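Local coordinates for protein putative fimbrium anchoring subunit Fim4B (Bacteroides ovatus, PDB 5CAG) that is a putative anchoring subunit of a fimbrium, a predicted outer-membrane lipoprotein of the FimB/Mfa2 family thought to hold the pilus at the cell surface, at residues S226-I238 with Q245-T257. Residues are numbered along the deposited sequence; the frame is centred on the assembly and turned at random.
Sequences SEKGAIILILKFI and QEATIDVTEIIGT
Strands 232-238 and 245-250 run antiparallel as the two arms of a β hairpin, their axes 4.6 Å apart at closest, with L233–I249, L235–A247 and F237–Q245 as hydrogen-bonded pairs that each exchange two backbone N-H···O bonds. Beyond L233–I249 the ladder continues: V251 N donates to I231 O, but the next bond passes to a side chain, I231 N meeting T252 OG1 at 2.8 Å and nearly straight (172°). Threonine suits this place because its hydroxyl, set beside its own backbone N (chi1 -45°), replaces a strand carbonyl while also donating to D250 OD1. That oxygen accepts from T252 N too, closing an Asx turn where the strand ends.

Side chains alternate between two faces. Apolar L233, L235, F237 and I249 suit the buried one, where small A247 sets its CB at the edge of the F237 ring, 4.0 Å from CE2. Past the paired strands, I231 and V251 cross at about a right angle, CG2 against CG2; L233 CD1 touches V251 CG1, and I231 CD1 lies 3.7 Å from I255 CG2. On the more polar face I232 CG2 meets T248 CG2. Long, charged E246 and K236 suit it because their aliphatic parts can pack: E246 slants between I234 CG2 and K236 CD, while K236 NZ stays 4.1 Å from E246 OE2, beyond a salt bridge.

Strand 232-238 also pairs with strand 159-167 along its other edge. L233 and L235 pack on F149 of strand 134-154, V251 lies against I275, and the Q245 amide hydrogen-bonds, through NE2 and OE1, to the backbone of E284 and D286.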
# COMPACT_ATOMS: atom_id res chain seq x y z
N SER A 226 14.03 8.17 -6.63
CA SER A 226 13.54 8.28 -5.23
C SER A 226 13.69 9.74 -4.70
O SER A 226 12.75 10.28 -4.07
CB SER A 226 14.29 7.31 -4.31
OG SER A 226 15.36 6.60 -4.92
N GLU A 227 14.90 10.34 -4.98
CA GLU A 227 15.41 11.68 -4.63
C GLU A 227 14.57 12.84 -5.22
O GLU A 227 14.60 13.95 -4.66
CB GLU A 227 16.87 11.83 -5.11
N LYS A 228 13.83 12.58 -6.33
CA LYS A 228 12.94 13.55 -6.99
C LYS A 228 11.56 13.60 -6.23
O LYS A 228 10.49 13.53 -6.85
CB LYS A 228 12.78 13.20 -8.50
CG LYS A 228 14.07 13.29 -9.31
CD LYS A 228 13.85 12.97 -10.77
CE LYS A 228 15.15 12.68 -11.47
NZ LYS A 228 14.94 12.25 -12.87
N GLY A 229 11.63 13.72 -4.90
CA GLY A 229 10.48 13.78 -4.00
C GLY A 229 10.84 14.10 -2.56
O GLY A 229 11.62 13.37 -1.93
N ALA A 230 10.28 15.21 -2.04
CA ALA A 230 10.48 15.66 -0.67
C ALA A 230 9.44 15.01 0.23
O ALA A 230 8.29 14.87 -0.18
CB ALA A 230 10.38 17.16 -0.60
N ILE A 231 9.85 14.60 1.44
CA ILE A 231 8.93 13.94 2.37
C ILE A 231 8.67 14.86 3.54
O ILE A 231 9.58 15.14 4.33
CB ILE A 231 9.44 12.56 2.80
CG1 ILE A 231 9.65 11.68 1.55
CG2 ILE A 231 8.46 11.90 3.77
CD1 ILE A 231 10.24 10.36 1.82
N ILE A 232 7.43 15.34 3.66
CA ILE A 232 7.06 16.29 4.70
C ILE A 232 5.97 15.77 5.65
O ILE A 232 4.87 15.37 5.24
CB ILE A 232 6.66 17.63 4.05
CG1 ILE A 232 7.89 18.33 3.48
CG2 ILE A 232 5.97 18.55 5.03
CD1 ILE A 232 8.04 18.18 2.06
N LEU A 233 6.31 15.80 6.93
CA LEU A 233 5.47 15.45 8.06
C LEU A 233 4.83 16.74 8.53
O LEU A 233 5.54 17.74 8.69
CB LEU A 233 6.34 14.84 9.15
CG LEU A 233 5.68 13.83 10.01
CD1 LEU A 233 6.71 12.95 10.66
CD2 LEU A 233 4.87 14.49 11.07
N ILE A 234 3.48 16.73 8.70
CA ILE A 234 2.72 17.91 9.13
C ILE A 234 1.94 17.56 10.36
O ILE A 234 1.18 16.59 10.35
CB ILE A 234 1.80 18.55 8.04
CG1 ILE A 234 2.47 18.66 6.64
CG2 ILE A 234 1.33 19.92 8.51
CD1 ILE A 234 2.20 17.41 5.62
N LEU A 235 2.13 18.31 11.42
CA LEU A 235 1.41 18.10 12.66
C LEU A 235 0.43 19.25 12.83
O LEU A 235 0.85 20.42 12.95
CB LEU A 235 2.37 17.97 13.85
CG LEU A 235 3.33 16.78 13.85
CD1 LEU A 235 4.29 16.86 15.03
CD2 LEU A 235 2.57 15.43 13.85
N LYS A 236 -0.88 18.94 12.74
CA LYS A 236 -1.93 19.96 12.84
C LYS A 236 -2.43 19.96 14.28
O LYS A 236 -3.11 19.02 14.68
CB LYS A 236 -3.05 19.67 11.83
CG LYS A 236 -3.98 20.83 11.53
CD LYS A 236 -4.51 20.74 10.10
CE LYS A 236 -5.98 21.01 10.02
NZ LYS A 236 -6.33 22.46 9.82
N PHE A 237 -2.01 20.96 15.08
CA PHE A 237 -2.45 21.00 16.47
C PHE A 237 -3.72 21.79 16.55
O PHE A 237 -3.72 22.97 16.21
CB PHE A 237 -1.39 21.61 17.40
CG PHE A 237 -0.07 20.89 17.42
CD1 PHE A 237 0.14 19.82 18.29
CD2 PHE A 237 0.98 21.29 16.60
CE1 PHE A 237 1.36 19.14 18.30
CE2 PHE A 237 2.19 20.61 16.60
CZ PHE A 237 2.38 19.53 17.45
N ILE A 238 -4.82 21.14 16.99
CA ILE A 238 -6.09 21.82 17.24
C ILE A 238 -6.05 22.24 18.70
O ILE A 238 -5.97 21.38 19.58
CB ILE A 238 -7.30 20.93 16.91
CG1 ILE A 238 -7.27 20.40 15.45
CG2 ILE A 238 -8.60 21.65 17.25
CD1 ILE A 238 -7.30 21.47 14.35
N GLN A 245 -2.59 25.51 14.96
CA GLN A 245 -1.15 25.77 14.87
C GLN A 245 -0.53 24.55 14.22
O GLN A 245 -0.77 23.42 14.67
CB GLN A 245 -0.57 26.04 16.26
CG GLN A 245 0.67 26.90 16.22
CD GLN A 245 1.22 27.11 17.60
OE1 GLN A 245 0.67 27.86 18.43
NE2 GLN A 245 2.34 26.48 17.86
N GLU A 246 0.18 24.76 13.11
CA GLU A 246 0.79 23.66 12.38
C GLU A 246 2.31 23.64 12.52
O GLU A 246 2.95 24.67 12.71
CB GLU A 246 0.42 23.76 10.90
CG GLU A 246 -0.46 22.63 10.41
CD GLU A 246 -1.10 22.90 9.07
OE1 GLU A 246 -0.36 23.01 8.07
OE2 GLU A 246 -2.35 23.03 9.02
N ALA A 247 2.87 22.44 12.42
CA ALA A 247 4.31 22.24 12.43
C ALA A 247 4.65 21.35 11.24
O ALA A 247 4.14 20.23 11.11
CB ALA A 247 4.80 21.66 13.76
N THR A 248 5.44 21.90 10.33
CA THR A 248 5.86 21.24 9.11
C THR A 248 7.32 20.78 9.34
O THR A 248 8.16 21.60 9.70
CB THR A 248 5.69 22.23 7.94
OG1 THR A 248 4.54 23.06 8.15
CG2 THR A 248 5.59 21.54 6.62
N ILE A 249 7.60 19.45 9.22
CA ILE A 249 8.93 18.84 9.39
C ILE A 249 9.31 18.11 8.12
O ILE A 249 8.52 17.31 7.61
CB ILE A 249 9.01 17.87 10.59
CG1 ILE A 249 8.64 18.57 11.89
CG2 ILE A 249 10.39 17.21 10.68
CD1 ILE A 249 8.04 17.63 12.87
N ASP A 250 10.53 18.36 7.63
CA ASP A 250 11.11 17.72 6.45
C ASP A 250 11.88 16.50 6.92
O ASP A 250 12.95 16.63 7.52
CB ASP A 250 11.99 18.72 5.69
CG ASP A 250 12.50 18.26 4.34
OD1 ASP A 250 12.71 17.05 4.16
OD2 ASP A 250 12.79 19.14 3.49
N VAL A 251 11.30 15.31 6.68
CA VAL A 251 11.90 14.04 7.10
C VAL A 251 12.55 13.32 5.92
O VAL A 251 12.91 12.14 6.07
CB VAL A 251 10.89 13.12 7.81
CG1 VAL A 251 10.42 13.70 9.14
CG2 VAL A 251 9.71 12.80 6.91
N THR A 252 12.72 14.00 4.75
CA THR A 252 13.31 13.37 3.57
C THR A 252 14.59 12.59 3.91
O THR A 252 14.65 11.40 3.59
CB THR A 252 13.58 14.38 2.44
OG1 THR A 252 12.47 15.25 2.27
CG2 THR A 252 13.86 13.69 1.12
N GLU A 253 15.57 13.21 4.60
CA GLU A 253 16.82 12.49 4.88
C GLU A 253 16.71 11.42 6.00
O GLU A 253 17.60 10.58 6.07
CB GLU A 253 18.02 13.43 5.19
CG GLU A 253 18.56 14.30 4.05
CD GLU A 253 18.44 13.81 2.62
OE1 GLU A 253 18.91 12.68 2.32
OE2 GLU A 253 17.91 14.57 1.78
N ILE A 254 15.66 11.45 6.83
CA ILE A 254 15.57 10.47 7.93
C ILE A 254 14.41 9.50 7.78
O ILE A 254 14.15 8.73 8.71
CB ILE A 254 15.49 11.19 9.31
CG1 ILE A 254 14.29 12.16 9.43
CG2 ILE A 254 16.77 11.89 9.63
CD1 ILE A 254 13.52 12.00 10.72
N ILE A 255 13.69 9.54 6.66
CA ILE A 255 12.48 8.71 6.52
C ILE A 255 12.76 7.20 6.83
O ILE A 255 11.94 6.58 7.53
CB ILE A 255 11.75 8.92 5.17
CG1 ILE A 255 10.41 8.16 5.13
CG2 ILE A 255 12.63 8.61 3.97
CD1 ILE A 255 9.38 8.55 6.21
N GLY A 256 13.91 6.67 6.40
CA GLY A 256 14.29 5.29 6.66
C GLY A 256 14.44 4.96 8.13
O GLY A 256 14.16 3.83 8.54
N THR A 257 14.88 5.94 8.95
CA THR A 257 15.04 5.82 10.41
C THR A 257 13.70 5.46 11.08
O THR A 257 13.68 4.76 12.10
CB THR A 257 15.59 7.16 10.95
OG1 THR A 257 16.85 7.43 10.34
CG2 THR A 257 15.75 7.20 12.47